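Local coordinates for signal recognition particle 54 kDa protein (Aeropyrum pernix, PDB 7EPK) that belongs to the SRP54 family and joins a helical bundle, a P-loop nucleotide-binding domain that holds GDP here, and a helical signal-peptide-binding domain, at residues A[266-271]-A[276-281]; A[371-376]-A[414-419]; A[10-15]-A[24-29]; A[153-158]-A[166-171]. One frame throughout, in Å; residues are numbered along the deposited sequence.

Contact 1: A[266-271]-A[276-281]; sequences IKFIGT and GELEPF. With GDP (guanosine-5'-diphosphate), chain B.
Two backbone hydrogen bonds tie 266-271 to 276-281. Ile-269 N donates to Glu-279 O at 3.1 Å, nearly straight (172° at the hydrogen) and almost in line with the C=O. Phe-281 N reaches Lys-267 O at 3.2 Å from well above the carbonyl plane, so this bond does not use a lone pair; the same oxygen receives the CA-H of Pro-280 (CA to O 3.3 Å). Between these bonds Phe-268 and Pro-280 form a non-hydrogen-bonded antiparallel pair. With strand directions 153° apart, the pattern is that of a beta hairpin whose second strand is short and weakly bonded.

The ring of Phe-281, its CG anti to the backbone N (chi1 177°), swings back to Ile-266, where CD2 meets CG2 at 3.6 Å and Ile-266 O lies at the ring edge. The other ortho carbon, CD1, touches Ile-269 CD1 at 3.9 Å. The Phe-268 ring meets the second strand obliquely, CD1 lying 3.8 Å from Leu-278 CD2.

Near the turn, the strand runs into the nucleotide pocket: Gly-270 C lies 3.2 Å from O6 of GDP. Thr-271 turns its methyl toward the Glu-279 carboxylate, while its OG1 is hydrogen-bonded to Asp-247.

Strand 240-244 flanks strand 265-270 on the side away from 278-280, which forms the sheet's outer edge in this chain. Helix 109-122 closes over Phe-268, Leu-278 and Pro-280, with Tyr-119 set edge-to-face against the Phe-268 ring.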
# COMPACT_ATOMS: atom_id res chain seq x y z
N ILE A 266 11.20 4.51 -2.01
CA ILE A 266 10.88 5.11 -3.32
C ILE A 266 9.56 5.87 -3.13
O ILE A 266 8.53 5.20 -2.95
CB ILE A 266 10.81 4.02 -4.39
CG1 ILE A 266 12.18 3.35 -4.54
CG2 ILE A 266 10.28 4.57 -5.70
CD1 ILE A 266 12.16 2.11 -5.39
N LYS A 267 9.61 7.20 -3.16
CA LYS A 267 8.44 8.05 -2.84
C LYS A 267 7.67 8.40 -4.11
O LYS A 267 6.46 8.61 -4.01
CB LYS A 267 8.92 9.29 -2.10
CG LYS A 267 9.49 9.04 -0.71
CD LYS A 267 9.04 10.04 0.34
CE LYS A 267 8.91 11.46 -0.20
NZ LYS A 267 8.92 12.45 0.90
N PHE A 268 8.34 8.49 -5.25
CA PHE A 268 7.73 9.02 -6.50
C PHE A 268 8.35 8.34 -7.72
O PHE A 268 9.57 8.08 -7.72
CB PHE A 268 7.90 10.54 -6.61
CG PHE A 268 7.06 11.32 -5.64
CD1 PHE A 268 5.72 11.57 -5.91
CD2 PHE A 268 7.60 11.78 -4.45
CE1 PHE A 268 4.94 12.26 -5.00
CE2 PHE A 268 6.82 12.48 -3.55
CZ PHE A 268 5.49 12.71 -3.82
N ILE A 269 7.49 8.09 -8.72
CA ILE A 269 7.85 7.46 -10.02
C ILE A 269 7.73 8.55 -11.08
O ILE A 269 6.70 9.27 -11.08
CB ILE A 269 6.95 6.23 -10.30
CG1 ILE A 269 7.68 4.90 -10.12
CG2 ILE A 269 6.30 6.29 -11.68
CD1 ILE A 269 8.83 4.92 -9.16
N GLY A 270 8.76 8.67 -11.92
CA GLY A 270 8.76 9.53 -13.11
C GLY A 270 8.28 8.75 -14.32
O GLY A 270 8.99 7.82 -14.73
N THR A 271 7.09 9.07 -14.83
CA THR A 271 6.47 8.38 -15.98
C THR A 271 6.07 9.40 -17.04
O THR A 271 4.86 9.49 -17.34
CB THR A 271 5.25 7.55 -15.56
OG1 THR A 271 4.69 7.09 -16.78
CG2 THR A 271 4.23 8.32 -14.74
N GLY A 276 2.66 16.97 -15.15
CA GLY A 276 1.61 16.09 -14.60
C GLY A 276 2.10 14.66 -14.40
O GLY A 276 1.73 14.05 -13.39
N GLU A 277 2.95 14.16 -15.30
CA GLU A 277 3.43 12.75 -15.31
C GLU A 277 4.31 12.48 -14.07
O GLU A 277 5.53 12.21 -14.23
CB GLU A 277 4.18 12.45 -16.61
CG GLU A 277 3.34 12.65 -17.88
CD GLU A 277 3.70 11.79 -19.08
OE1 GLU A 277 4.21 12.33 -20.09
OE2 GLU A 277 3.45 10.57 -19.02
N LEU A 278 3.71 12.46 -12.87
CA LEU A 278 4.41 12.06 -11.62
C LEU A 278 3.42 11.63 -10.52
O LEU A 278 2.73 12.50 -9.95
CB LEU A 278 5.27 13.22 -11.13
CG LEU A 278 6.12 12.89 -9.91
CD1 LEU A 278 7.57 12.68 -10.33
CD2 LEU A 278 5.99 13.98 -8.85
N GLU A 279 3.40 10.33 -10.20
CA GLU A 279 2.52 9.78 -9.13
C GLU A 279 3.41 9.14 -8.07
O GLU A 279 4.49 8.63 -8.37
CB GLU A 279 1.46 8.82 -9.68
CG GLU A 279 1.96 7.43 -10.05
CD GLU A 279 2.12 7.20 -11.54
OE1 GLU A 279 1.14 7.41 -12.29
OE2 GLU A 279 3.24 6.83 -11.96
N PRO A 280 2.96 9.16 -6.79
CA PRO A 280 3.67 8.46 -5.73
C PRO A 280 3.79 6.96 -6.06
O PRO A 280 3.08 6.44 -6.93
CB PRO A 280 2.83 8.73 -4.47
CG PRO A 280 1.47 9.19 -4.97
CD PRO A 280 1.75 9.84 -6.31
N PHE A 281 4.73 6.29 -5.40
CA PHE A 281 4.99 4.85 -5.57
C PHE A 281 4.38 4.17 -4.36
O PHE A 281 4.94 4.37 -3.27
CB PHE A 281 6.49 4.60 -5.65
CG PHE A 281 6.90 3.16 -5.76
CD1 PHE A 281 6.73 2.47 -6.95
CD2 PHE A 281 7.48 2.51 -4.68
CE1 PHE A 281 7.14 1.15 -7.06
CE2 PHE A 281 7.88 1.19 -4.79
CZ PHE A 281 7.71 0.51 -5.98
PB GDP B . 18.96 16.86 -14.90
O1B GDP B . 20.29 17.14 -15.56
O2B GDP B . 19.08 15.76 -13.87
O3B GDP B . 18.23 18.08 -14.36
O3A GDP B . 17.94 16.29 -16.01
PA GDP B . 16.79 17.15 -16.76
O1A GDP B . 17.52 18.28 -17.47
O2A GDP B . 15.57 17.37 -15.89
O5' GDP B . 16.22 16.19 -17.91
C5' GDP B . 17.08 15.39 -18.74
C4' GDP B . 16.19 14.66 -19.73
O4' GDP B . 15.38 13.72 -19.02
C3' GDP B . 15.22 15.63 -20.41
O3' GDP B . 15.21 15.37 -21.81
C2' GDP B . 13.87 15.36 -19.77
O2' GDP B . 12.80 15.66 -20.68
C1' GDP B . 13.98 13.88 -19.38
N9 GDP B . 13.09 13.30 -18.31
C8 GDP B . 13.05 13.61 -17.00
N7 GDP B . 12.14 12.86 -16.32
C5 GDP B . 11.60 12.02 -17.21
C6 GDP B . 10.59 10.96 -17.16
O6 GDP B . 10.01 10.69 -16.10
N1 GDP B . 10.28 10.32 -18.30
C2 GDP B . 10.88 10.62 -19.47
N2 GDP B . 10.53 9.92 -20.58
N3 GDP B . 11.83 11.59 -19.59
C4 GDP B . 12.22 12.31 -18.50

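Contact 2: A[371-376]-A[414-419]; sequences KRWMAI and LVYYKN
Tyr-416 OH is hydrogen-bonded to both Ala-362 O and Gln-332 NE2, and this anchors the ring against which Trp-373 packs. The pair belongs to the all-helical signal-peptide-binding domain, where helix 367-379 faces helix 409-423. The backbones stay well apart: the nearest CA atoms of the two segments, those of Trp-373 and Leu-414, are 9.7 Å from each other, so two long aromatic side chains span the gap between buried positions.

Tyr-416 carries CG opposite the backbone N (chi1 -179°), which turns its ring toward the helix of Trp-373, while the indole leaves with CG anti to the carbonyl carbon. The side chains cross at about a right angle, and the two six-membered rings form an oblique pair, their planes 56° apart and their centroids 4.9 Å from one another. No hydrogen bond links the two segments.

Around the pair, Leu-333 of helix 326-337 and Leu-365 add apolar surface to the indole, and Leu-413 touches it from one residue before segment 414-419. The benzo end of the indole does the touching: Trp-373 CZ3 sits over one face of the phenol ring, offset toward its rim, 3.5 Å from Tyr-416 CG, while CH2 lies 3.7 Å from Tyr-416 CB.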
# COMPACT_ATOMS: atom_id res chain seq x y z
N LYS A 371 -26.82 -5.06 13.78
CA LYS A 371 -25.91 -4.02 14.35
C LYS A 371 -26.34 -3.69 15.78
O LYS A 371 -25.46 -3.38 16.61
CB LYS A 371 -25.89 -2.75 13.48
CG LYS A 371 -24.84 -1.70 13.84
CD LYS A 371 -25.42 -0.43 14.44
CE LYS A 371 -24.44 0.73 14.53
NZ LYS A 371 -24.15 1.32 13.20
N ARG A 372 -27.64 -3.73 16.06
CA ARG A 372 -28.20 -3.40 17.40
C ARG A 372 -27.90 -4.59 18.32
O ARG A 372 -27.44 -4.38 19.46
CB ARG A 372 -29.72 -3.15 17.36
CG ARG A 372 -30.16 -1.79 16.81
CD ARG A 372 -31.62 -1.49 17.14
NE ARG A 372 -32.56 -2.55 16.74
CZ ARG A 372 -33.14 -2.66 15.55
NH1 ARG A 372 -32.88 -1.79 14.59
NH2 ARG A 372 -33.95 -3.67 15.30
N TRP A 373 -28.14 -5.80 17.81
CA TRP A 373 -27.91 -7.07 18.54
C TRP A 373 -26.44 -7.17 18.93
O TRP A 373 -26.17 -7.62 20.06
CB TRP A 373 -28.38 -8.25 17.70
CG TRP A 373 -29.86 -8.41 17.75
CD1 TRP A 373 -30.76 -7.51 18.26
CD2 TRP A 373 -30.63 -9.52 17.26
NE1 TRP A 373 -32.03 -7.99 18.13
CE2 TRP A 373 -31.98 -9.22 17.51
CE3 TRP A 373 -30.31 -10.73 16.62
CZ2 TRP A 373 -33.01 -10.10 17.17
CZ3 TRP A 373 -31.33 -11.60 16.29
CH2 TRP A 373 -32.66 -11.29 16.56
N MET A 374 -25.52 -6.74 18.05
CA MET A 374 -24.07 -6.79 18.32
C MET A 374 -23.74 -5.79 19.45
O MET A 374 -23.05 -6.20 20.40
CB MET A 374 -23.23 -6.56 17.06
CG MET A 374 -23.05 -7.86 16.23
SD MET A 374 -22.19 -7.72 14.61
CE MET A 374 -20.74 -6.81 15.13
N ALA A 375 -24.30 -4.59 19.42
CA ALA A 375 -24.10 -3.54 20.47
C ALA A 375 -24.57 -4.08 21.82
O ALA A 375 -23.85 -3.88 22.82
CB ALA A 375 -24.87 -2.29 20.10
N ILE A 376 -25.74 -4.72 21.81
CA ILE A 376 -26.39 -5.40 22.98
C ILE A 376 -25.38 -6.36 23.61
O ILE A 376 -25.12 -6.22 24.80
CB ILE A 376 -27.67 -6.15 22.54
CG1 ILE A 376 -28.81 -5.22 22.12
CG2 ILE A 376 -28.11 -7.13 23.63
CD1 ILE A 376 -29.65 -4.71 23.25
N LEU A 414 -32.77 -12.29 22.94
CA LEU A 414 -32.91 -13.33 23.97
C LEU A 414 -33.82 -14.44 23.43
O LEU A 414 -33.38 -15.62 23.42
CB LEU A 414 -33.39 -12.69 25.27
CG LEU A 414 -32.28 -12.47 26.30
CD1 LEU A 414 -31.07 -11.77 25.70
CD2 LEU A 414 -32.79 -11.70 27.50
N VAL A 415 -34.99 -14.07 22.90
CA VAL A 415 -35.96 -15.05 22.31
C VAL A 415 -35.25 -15.78 21.17
O VAL A 415 -35.35 -17.03 21.13
CB VAL A 415 -37.27 -14.38 21.83
CG1 VAL A 415 -38.19 -15.35 21.11
CG2 VAL A 415 -38.01 -13.73 22.99
N TYR A 416 -34.55 -15.03 20.31
CA TYR A 416 -33.82 -15.54 19.11
C TYR A 416 -32.89 -16.65 19.57
O TYR A 416 -33.00 -17.81 19.08
CB TYR A 416 -33.03 -14.42 18.42
CG TYR A 416 -32.27 -14.85 17.19
CD1 TYR A 416 -32.90 -14.93 15.95
CD2 TYR A 416 -30.93 -15.19 17.25
CE1 TYR A 416 -32.21 -15.32 14.82
CE2 TYR A 416 -30.23 -15.59 16.13
CZ TYR A 416 -30.88 -15.65 14.91
OH TYR A 416 -30.21 -16.03 13.79
N TYR A 417 -32.04 -16.32 20.53
CA TYR A 417 -31.16 -17.28 21.23
C TYR A 417 -32.01 -18.49 21.62
O TYR A 417 -31.77 -19.57 21.07
CB TYR A 417 -30.41 -16.55 22.35
CG TYR A 417 -29.84 -17.45 23.42
CD1 TYR A 417 -28.63 -18.10 23.26
CD2 TYR A 417 -30.53 -17.66 24.60
CE1 TYR A 417 -28.13 -18.94 24.24
CE2 TYR A 417 -30.04 -18.48 25.59
CZ TYR A 417 -28.84 -19.12 25.42
OH TYR A 417 -28.38 -19.89 26.45
N LYS A 418 -33.02 -18.32 22.48
CA LYS A 418 -33.86 -19.44 23.00
C LYS A 418 -34.50 -20.18 21.83
O LYS A 418 -34.46 -21.42 21.81
CB LYS A 418 -34.97 -18.97 23.96
CG LYS A 418 -34.50 -18.31 25.25
CD LYS A 418 -35.58 -17.44 25.88
CE LYS A 418 -35.10 -16.52 27.00
NZ LYS A 418 -36.15 -15.54 27.36
N ASN A 419 -35.08 -19.44 20.88
CA ASN A 419 -35.88 -20.01 19.77
C ASN A 419 -34.97 -20.89 18.91
O ASN A 419 -35.36 -22.03 18.61
CB ASN A 419 -36.64 -18.94 18.99
CG ASN A 419 -38.03 -19.39 18.58
OD1 ASN A 419 -38.18 -20.31 17.78
ND2 ASN A 419 -39.05 -18.75 19.14

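Contact 3: A[10-15]-A[24-29]; sequences AKFLRG and DAFVKD
Lys-11 NZ forms a salt bridge with Asp-29 OD2 at 3.3 Å, approaching on the syn side of that oxygen and 21° out of the carboxylate plane. The lysine is extended as far as CD and then kinks (chi3 56°), which carries the ammonium across to the facing helix. Asp-29 has its stronger partner elsewhere: OD1 pairs with Arg-32, one turn further on. The same OD1 takes a long, weak salt bridge from Lys-28 NZ at 3.5 Å. Lys-28 is steadied chiefly by the carbonyl of Ala-25, to which NZ donates at 3.0 Å in the carbonyl plane. The two lysine nitrogens, Lys-11 NZ and Lys-28 NZ, stand 5.1 Å apart with the carboxylate bonded to both, and its charge would be expected to offset their repulsion.

This network edges the interface of helix 4-13 and helix 19-36, consecutive members of the SRP54 helical bundle. Within the interface, Phe-12 and Phe-26 are buried. Their side chains cross at about a right angle, with ring planes 36° apart and centroids 5.2 Å from each other, an oblique pair. Phe-12 CB meets Phe-26 CD1 at 3.7 Å, and Phe-12 CD1 approaches Phe-26 CB at 4.0 Å. Helix 66-81 packs against both rings, through Met-70 and Ile-71 on Phe-12 and Val-74 on Phe-26.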
# COMPACT_ATOMS: atom_id res chain seq x y z
N ALA A 10 -1.99 -15.12 -15.79
CA ALA A 10 -3.18 -15.55 -16.55
C ALA A 10 -3.05 -17.04 -16.92
O ALA A 10 -4.04 -17.77 -16.78
CB ALA A 10 -3.37 -14.66 -17.76
N LYS A 11 -1.89 -17.47 -17.42
CA LYS A 11 -1.63 -18.90 -17.70
C LYS A 11 -1.82 -19.66 -16.39
O LYS A 11 -2.71 -20.54 -16.36
CB LYS A 11 -0.24 -19.14 -18.31
CG LYS A 11 0.01 -20.55 -18.83
CD LYS A 11 1.38 -20.75 -19.47
CE LYS A 11 2.54 -20.39 -18.55
NZ LYS A 11 3.85 -20.52 -19.22
N PHE A 12 -1.08 -19.29 -15.34
CA PHE A 12 -1.14 -19.96 -14.01
C PHE A 12 -2.59 -20.04 -13.53
O PHE A 12 -3.03 -21.13 -13.11
CB PHE A 12 -0.30 -19.24 -12.95
CG PHE A 12 -0.34 -19.92 -11.60
CD1 PHE A 12 0.21 -21.18 -11.42
CD2 PHE A 12 -0.88 -19.28 -10.49
CE1 PHE A 12 0.21 -21.78 -10.17
CE2 PHE A 12 -0.87 -19.89 -9.24
CZ PHE A 12 -0.32 -21.13 -9.08
N LEU A 13 -3.32 -18.93 -13.59
CA LEU A 13 -4.65 -18.82 -12.93
C LEU A 13 -5.68 -19.68 -13.70
O LEU A 13 -6.58 -20.25 -13.03
CB LEU A 13 -5.03 -17.34 -12.85
CG LEU A 13 -5.85 -16.91 -11.63
CD1 LEU A 13 -5.28 -17.45 -10.32
CD2 LEU A 13 -5.92 -15.39 -11.57
N ARG A 14 -5.52 -19.81 -15.02
CA ARG A 14 -6.47 -20.52 -15.92
C ARG A 14 -5.76 -21.73 -16.52
O ARG A 14 -5.79 -22.80 -15.86
CB ARG A 14 -7.03 -19.55 -16.97
CG ARG A 14 -8.10 -18.60 -16.46
CD ARG A 14 -7.56 -17.30 -15.85
NE ARG A 14 -8.51 -16.19 -15.80
CZ ARG A 14 -8.23 -14.93 -15.43
NH1 ARG A 14 -9.18 -14.02 -15.43
NH2 ARG A 14 -7.00 -14.59 -15.06
N GLY A 15 -5.11 -21.57 -17.68
CA GLY A 15 -4.45 -22.65 -18.46
C GLY A 15 -3.94 -23.80 -17.59
O GLY A 15 -2.73 -23.81 -17.27
N ASP A 24 5.82 -24.35 -10.61
CA ASP A 24 7.25 -24.42 -11.01
C ASP A 24 7.47 -23.55 -12.25
O ASP A 24 8.52 -22.86 -12.36
CB ASP A 24 7.69 -25.86 -11.30
CG ASP A 24 7.83 -26.73 -10.06
OD1 ASP A 24 8.07 -26.18 -8.95
OD2 ASP A 24 7.67 -27.97 -10.22
N ALA A 25 6.51 -23.58 -13.17
CA ALA A 25 6.58 -22.86 -14.46
C ALA A 25 6.33 -21.37 -14.23
O ALA A 25 6.80 -20.53 -15.02
CB ALA A 25 5.58 -23.44 -15.45
N PHE A 26 5.49 -21.08 -13.25
CA PHE A 26 5.07 -19.69 -12.95
C PHE A 26 6.25 -19.05 -12.23
O PHE A 26 6.64 -17.98 -12.67
CB PHE A 26 3.79 -19.64 -12.13
CG PHE A 26 3.50 -18.25 -11.64
CD1 PHE A 26 2.83 -17.35 -12.45
CD2 PHE A 26 3.96 -17.82 -10.40
CE1 PHE A 26 2.59 -16.05 -12.02
CE2 PHE A 26 3.71 -16.53 -9.97
CZ PHE A 26 3.02 -15.65 -10.77
N VAL A 27 6.83 -19.72 -11.22
CA VAL A 27 8.03 -19.23 -10.51
C VAL A 27 9.15 -19.00 -11.54
O VAL A 27 9.75 -17.90 -11.53
CB VAL A 27 8.45 -20.18 -9.37
CG1 VAL A 27 9.89 -19.96 -8.92
CG2 VAL A 27 7.51 -20.06 -8.18
N LYS A 28 9.35 -19.95 -12.45
CA LYS A 28 10.35 -19.85 -13.55
C LYS A 28 10.07 -18.57 -14.35
O LYS A 28 10.99 -17.78 -14.47
CB LYS A 28 10.31 -21.12 -14.41
CG LYS A 28 11.22 -21.12 -15.63
CD LYS A 28 10.85 -22.17 -16.68
CE LYS A 28 9.92 -21.67 -17.78
NZ LYS A 28 8.54 -21.38 -17.31
N ASP A 29 8.86 -18.37 -14.88
CA ASP A 29 8.47 -17.19 -15.71
C ASP A 29 8.77 -15.91 -14.92
O ASP A 29 9.52 -15.08 -15.43
CB ASP A 29 6.99 -17.18 -16.10
CG ASP A 29 6.64 -17.88 -17.40
OD1 ASP A 29 7.57 -18.14 -18.20
OD2 ASP A 29 5.43 -18.17 -17.61

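Contact 4: A[153-158]-A[166-171]; sequences MFYGER and ARRGLE
With chi1 at 178°, Tyr-155 sends its ring straight out from the strand to lie against the helix at Arg-168 and Gly-169. Glu-157, two residues on, leaves with CG anti to its carbonyl carbon and runs on extended, ending beside the phenol oxygen. Arg-168 bends at chi3 (-63°), which brings its guanidinium round to the carboxylate.

The contact lies within a beta-alpha-beta crossover of the P-loop domain: strand 153-156, the outermost of the sheet on its side, leads into helix 162-175, which returns the chain to the parallel strand 180-184 beyond strand 127-131.

Glu-157 and Arg-168 make a salt bridge, OE1 to NH1 at 2.5 Å, and NH1 also gives OE2 a weak hydrogen bond at 2.6 Å. Both lengths are short for the resolution, and they establish only that NH1 is the nitrogen placed at the carboxylate. The groups are nearly coplanar, 14° apart, and the carboxylate sits at the guanidinium edge. A hydrogen bond from Tyr-155 OH to OE2 would tie the phenol to the same carboxylate, but its modelled length is too short to be trusted.

Gly-169 N lies over one face of the tyrosine ring, though the spacing here is modelled too tightly to interpret. Ile-165 of the same helix touches Glu-157. At the ring's far end, Tyr-155 OH rests on the aliphatic part of Arg-168, 3.2 Å from CD and 3.3 Å from CG.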
# COMPACT_ATOMS: atom_id res chain seq x y z
N MET A 153 6.33 29.48 -6.53
CA MET A 153 7.30 30.60 -6.45
C MET A 153 8.68 30.10 -6.89
O MET A 153 8.86 28.88 -7.02
CB MET A 153 7.39 31.18 -5.04
CG MET A 153 6.07 31.72 -4.52
SD MET A 153 6.14 32.21 -2.77
CE MET A 153 4.39 32.26 -2.41
N PHE A 154 9.60 31.01 -7.17
CA PHE A 154 10.95 30.69 -7.70
C PHE A 154 11.98 31.62 -7.08
O PHE A 154 11.65 32.73 -6.64
CB PHE A 154 10.98 30.79 -9.22
CG PHE A 154 12.35 30.64 -9.84
CD1 PHE A 154 12.84 29.39 -10.20
CD2 PHE A 154 13.14 31.75 -10.10
CE1 PHE A 154 14.10 29.26 -10.78
CE2 PHE A 154 14.40 31.62 -10.68
CZ PHE A 154 14.88 30.37 -11.01
N TYR A 155 13.22 31.13 -7.02
CA TYR A 155 14.41 31.93 -6.71
C TYR A 155 15.63 31.16 -7.21
O TYR A 155 15.71 29.96 -6.95
CB TYR A 155 14.53 32.21 -5.22
CG TYR A 155 15.77 32.99 -4.89
CD1 TYR A 155 17.01 32.39 -4.96
CD2 TYR A 155 15.71 34.34 -4.56
CE1 TYR A 155 18.16 33.10 -4.66
CE2 TYR A 155 16.85 35.06 -4.26
CZ TYR A 155 18.08 34.43 -4.31
OH TYR A 155 19.23 35.09 -4.01
N GLY A 156 16.54 31.86 -7.88
CA GLY A 156 17.80 31.32 -8.40
C GLY A 156 18.83 32.41 -8.66
O GLY A 156 18.48 33.58 -8.68
N GLU A 157 20.07 31.99 -8.85
CA GLU A 157 21.22 32.80 -9.31
C GLU A 157 22.06 31.89 -10.22
O GLU A 157 22.33 30.75 -9.81
CB GLU A 157 22.05 33.25 -8.11
CG GLU A 157 21.27 34.05 -7.08
CD GLU A 157 22.03 34.22 -5.78
OE1 GLU A 157 23.32 34.14 -5.78
OE2 GLU A 157 21.35 34.44 -4.74
N ARG A 158 22.45 32.40 -11.39
CA ARG A 158 23.20 31.65 -12.43
C ARG A 158 24.69 31.54 -12.06
O ARG A 158 25.39 30.74 -12.71
CB ARG A 158 23.05 32.36 -13.77
CG ARG A 158 21.62 32.69 -14.19
CD ARG A 158 21.66 33.55 -15.43
NE ARG A 158 20.33 33.78 -15.96
CZ ARG A 158 19.46 34.67 -15.48
NH1 ARG A 158 19.79 35.43 -14.44
NH2 ARG A 158 18.27 34.80 -16.03
N ALA A 166 21.77 28.78 -2.51
CA ALA A 166 20.75 27.87 -1.95
C ALA A 166 20.25 28.46 -0.62
O ALA A 166 19.04 28.58 -0.44
CB ALA A 166 21.37 26.49 -1.84
N ARG A 167 21.14 28.89 0.27
CA ARG A 167 20.70 29.56 1.53
C ARG A 167 19.86 30.79 1.19
O ARG A 167 18.88 31.04 1.87
CB ARG A 167 21.86 30.00 2.42
CG ARG A 167 21.48 30.01 3.89
CD ARG A 167 22.39 30.87 4.74
NE ARG A 167 22.03 32.28 4.62
CZ ARG A 167 22.80 33.25 4.11
NH1 ARG A 167 22.34 34.49 4.07
NH2 ARG A 167 24.02 33.00 3.66
N ARG A 168 20.23 31.53 0.16
CA ARG A 168 19.53 32.79 -0.15
C ARG A 168 18.12 32.41 -0.64
O ARG A 168 17.14 32.96 -0.09
CB ARG A 168 20.36 33.62 -1.13
CG ARG A 168 20.28 35.13 -0.93
CD ARG A 168 21.37 35.82 -1.73
NE ARG A 168 22.72 35.44 -1.28
CZ ARG A 168 23.71 34.98 -2.05
NH1 ARG A 168 23.56 34.83 -3.35
NH2 ARG A 168 24.88 34.70 -1.49
N GLY A 169 18.02 31.47 -1.59
CA GLY A 169 16.74 31.00 -2.18
C GLY A 169 15.80 30.43 -1.12
O GLY A 169 14.55 30.57 -1.26
N LEU A 170 16.37 29.80 -0.09
CA LEU A 170 15.61 29.26 1.06
C LEU A 170 15.01 30.44 1.82
O LEU A 170 13.79 30.47 2.01
CB LEU A 170 16.55 28.43 1.94
CG LEU A 170 15.85 27.69 3.08
CD1 LEU A 170 14.71 26.87 2.52
CD2 LEU A 170 16.79 26.80 3.86
N GLU A 171 15.85 31.40 2.22
CA GLU A 171 15.38 32.55 3.03
C GLU A 171 14.31 33.31 2.23
O GLU A 171 13.25 33.64 2.80
CB GLU A 171 16.57 33.38 3.51
CG GLU A 171 17.16 32.84 4.81
CD GLU A 171 16.17 32.54 5.94
OE1 GLU A 171 15.17 33.32 6.10
OE2 GLU A 171 16.37 31.50 6.63

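In the fold
Contacts 1 and 4 share one sheet and one domain but sit at its two outermost strands, with centres about 25 Å apart. Contact 1 is strand against strand, held by backbone bonds and touching the GDP pocket; contact 4 is strand against helix, held by a charged pair near the surface and a ring over backbone. Contacts 2 and 3 join helix to helix through aromatic pairs, both oblique. Contact 2 is wholly buried, whereas contact 3 adds a salt-bridge rim at the surface. These two lie in separate helical domains, their centres about 48 Å apart; contact 2 is about 67 Å from contact 4, centre to centre, on the other side of the chain's centre.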